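Long-range contact in ectonucleoside triphosphate diphosphohydrolase 4 (Homo sapiens, PDB 6WG5), which belongs to the GDA1/CD39 nucleoside phosphatase family, whose fold is related to that of the actin-like ATPases: residues E100-Y105 with K144-D149. Residues are numbered along the deposited sequence; the frame is centred on the assembly and turned at random.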
loop_
_atom_site.group_PDB
_atom_site.type_symbol
_atom_site.label_atom_id
_atom_site.label_comp_id
_atom_site.label_asym_id
_atom_site.label_seq_id
_atom_site.Cartn_x
_atom_site.Cartn_y
_atom_site.Cartn_z
ATOM N N GLU A 100 8.283 5.127 29.323
ATOM C CA GLU A 100 7.471 4.666 30.445
ATOM C C GLU A 100 6.014 5.091 30.307
ATOM O O GLU A 100 5.131 4.442 30.879
ATOM C CB GLU A 100 8.043 5.188 31.771
ATOM C CG GLU A 100 7.885 6.695 32.011
ATOM C CD GLU A 100 8.943 7.526 31.314
ATOM O OE1 GLU A 100 10.042 6.997 31.043
ATOM O OE2 GLU A 100 8.674 8.717 31.038
ATOM N N LYS A 101 5.749 6.158 29.555
ATOM C CA LYS A 101 4.418 6.732 29.413
ATOM C C LYS A 101 3.585 6.057 28.329
ATOM O O LYS A 101 2.392 6.356 28.209
ATOM C CB LYS A 101 4.555 8.232 29.110
ATOM C CG LYS A 101 3.257 9.003 28.924
ATOM C CD LYS A 101 3.548 10.456 28.570
ATOM C CE LYS A 101 2.290 11.206 28.167
ATOM N NZ LYS A 101 2.594 12.593 27.713
ATOM N N VAL A 102 4.169 5.138 27.558
ATOM C CA VAL A 102 3.518 4.670 26.339
ATOM C C VAL A 102 2.369 3.716 26.648
ATOM O O VAL A 102 1.354 3.706 25.943
ATOM C CB VAL A 102 4.558 4.022 25.405
ATOM C CG1 VAL A 102 4.964 2.633 25.902
ATOM C CG2 VAL A 102 4.023 3.953 23.993
ATOM N N SER A 103 2.503 2.896 27.692
ATOM C CA SER A 103 1.495 1.875 27.961
ATOM C C SER A 103 0.136 2.474 28.301
ATOM O O SER A 103 -0.884 1.795 28.132
ATOM C CB SER A 103 1.963 0.961 29.093
ATOM O OG SER A 103 3.101 0.214 28.697
ATOM N N ASP A 104 0.092 3.719 28.775
ATOM C CA ASP A 104 -1.182 4.386 29.016
ATOM C C ASP A 104 -1.769 4.998 27.751
ATOM O O ASP A 104 -2.977 5.253 27.704
ATOM C CB ASP A 104 -1.020 5.480 30.076
ATOM C CG ASP A 104 -1.217 4.961 31.488
ATOM O OD1 ASP A 104 -1.953 3.968 31.667
ATOM O OD2 ASP A 104 -0.640 5.554 32.425
ATOM N N TYR A 105 -0.944 5.235 26.730
ATOM C CA TYR A 105 -1.435 5.841 25.496
ATOM C C TYR A 105 -2.242 4.848 24.671
ATOM O O TYR A 105 -3.251 5.219 24.058
ATOM C CB TYR A 105 -0.255 6.383 24.694
ATOM C CG TYR A 105 -0.515 6.570 23.219
ATOM C CD1 TYR A 105 -1.235 7.660 22.753
ATOM C CD2 TYR A 105 -0.020 5.665 22.289
ATOM C CE1 TYR A 105 -1.468 7.837 21.404
ATOM C CE2 TYR A 105 -0.246 5.834 20.938
ATOM C CZ TYR A 105 -0.970 6.921 20.501
ATOM O OH TYR A 105 -1.200 7.095 19.155
ATOM N N LYS A 144 13.557 0.032 21.217
ATOM C CA LYS A 144 13.511 -1.086 22.152
ATOM C C LYS A 144 12.891 -0.678 23.482
ATOM O O LYS A 144 12.213 -1.487 24.126
ATOM C CB LYS A 144 14.918 -1.640 22.367
ATOM C CG LYS A 144 14.964 -2.949 23.137
ATOM C CD LYS A 144 16.397 -3.392 23.390
ATOM C CE LYS A 144 16.446 -4.687 24.185
ATOM N NZ LYS A 144 17.342 -4.578 25.369
ATOM N N ALA A 145 13.111 0.567 23.911
ATOM C CA ALA A 145 12.533 1.028 25.169
ATOM C C ALA A 145 11.012 0.972 25.130
ATOM O O ALA A 145 10.372 0.557 26.103
ATOM C CB ALA A 145 13.006 2.450 25.471
ATOM N N ILE A 146 10.416 1.382 24.009
ATOM C CA ILE A 146 8.961 1.422 23.904
ATOM C C ILE A 146 8.388 0.009 23.881
ATOM O O ILE A 146 7.434 -0.301 24.604
ATOM C CB ILE A 146 8.544 2.228 22.659
ATOM C CG1 ILE A 146 8.846 3.713 22.883
ATOM C CG2 ILE A 146 7.064 2.015 22.336
ATOM C CD1 ILE A 146 8.716 4.569 21.642
ATOM N N LEU A 147 8.951 -0.865 23.043
ATOM C CA LEU A 147 8.460 -2.237 22.968
ATOM C C LEU A 147 8.480 -2.901 24.337
ATOM O O LEU A 147 7.538 -3.612 24.707
ATOM C CB LEU A 147 9.299 -3.052 21.982
ATOM C CG LEU A 147 9.554 -2.469 20.591
ATOM C CD1 LEU A 147 10.542 -3.349 19.840
ATOM C CD2 LEU A 147 8.261 -2.322 19.808
ATOM N N GLU A 148 9.550 -2.680 25.105
ATOM C CA GLU A 148 9.695 -3.356 26.390
ATOM C C GLU A 148 8.652 -2.878 27.392
ATOM O O GLU A 148 8.137 -3.675 28.183
ATOM C CB GLU A 148 11.108 -3.146 26.930
ATOM C CG GLU A 148 12.020 -4.344 26.715
ATOM C CD GLU A 148 13.489 -4.004 26.879
ATOM O OE1 GLU A 148 13.858 -2.829 26.670
ATOM O OE2 GLU A 148 14.275 -4.913 27.221
ATOM N N ASP A 149 8.324 -1.584 27.380
ATOM C CA ASP A 149 7.281 -1.094 28.275
ATOM C C ASP A 149 5.937 -1.727 27.936
ATOM O O ASP A 149 5.153 -2.057 28.832
ATOM C CB ASP A 149 7.191 0.430 28.204
ATOM C CG ASP A 149 6.316 1.012 29.301
ATOM O OD1 ASP A 149 6.196 0.373 30.369
ATOM O OD2 ASP A 149 5.750 2.106 29.100
#
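Ile146 meets both methyls of Val102 with its CG2, the nearer being Val102 CG2 at 4.0 Å from Ile146 CG2, and the two branched side chains cross at about a right angle. Both are buried, and Ile92 touches each of them, so compact beta-branched residues suit this place: their short, stiff side chains put methyl groups close to the backbone. Nearly one turn further along the helix, Asp149 has the largest share of any residue. Its amide keeps the helical bond to Ala145 O, and its side chain leaves the helix toward 100-105, CG anti to the backbone N (chi1 -169°), sliding past Val102 in the opposite direction. A short acid suits this place, since its CB packs 3.9 Å from Val102 CG1 while its carboxylate reaches the backbone of 100-105. The same methyl, Val102 CG1, also borders Asp149 OD2 at 3.3 Å. Asp149 OD2 is 3.0 Å from Glu100 O; these are two acceptors and make no hydrogen bond. Ser103 also lies near, its short hydroxyl side chain placing OG 3.1 Å from Asp149 O and 3.3 Å from Asp149 OD2. Thr152 OG1 adds a weak hydrogen bond to Asp149 O.

Helix 140-157 belongs to the connection between the parallel, paired strands 127-131 and 167-169, a beta-alpha-beta arrangement, and segment 100-105, which leads into the short, weakly bonded helix 102-105, packs against its flank. The chemistry is therefore mixed: methyl packing at Ile146 gives way to polar groups around Asp149, where the facing oxygens of Glu100 and an ionised Asp149 would be expected to repel rather than attract.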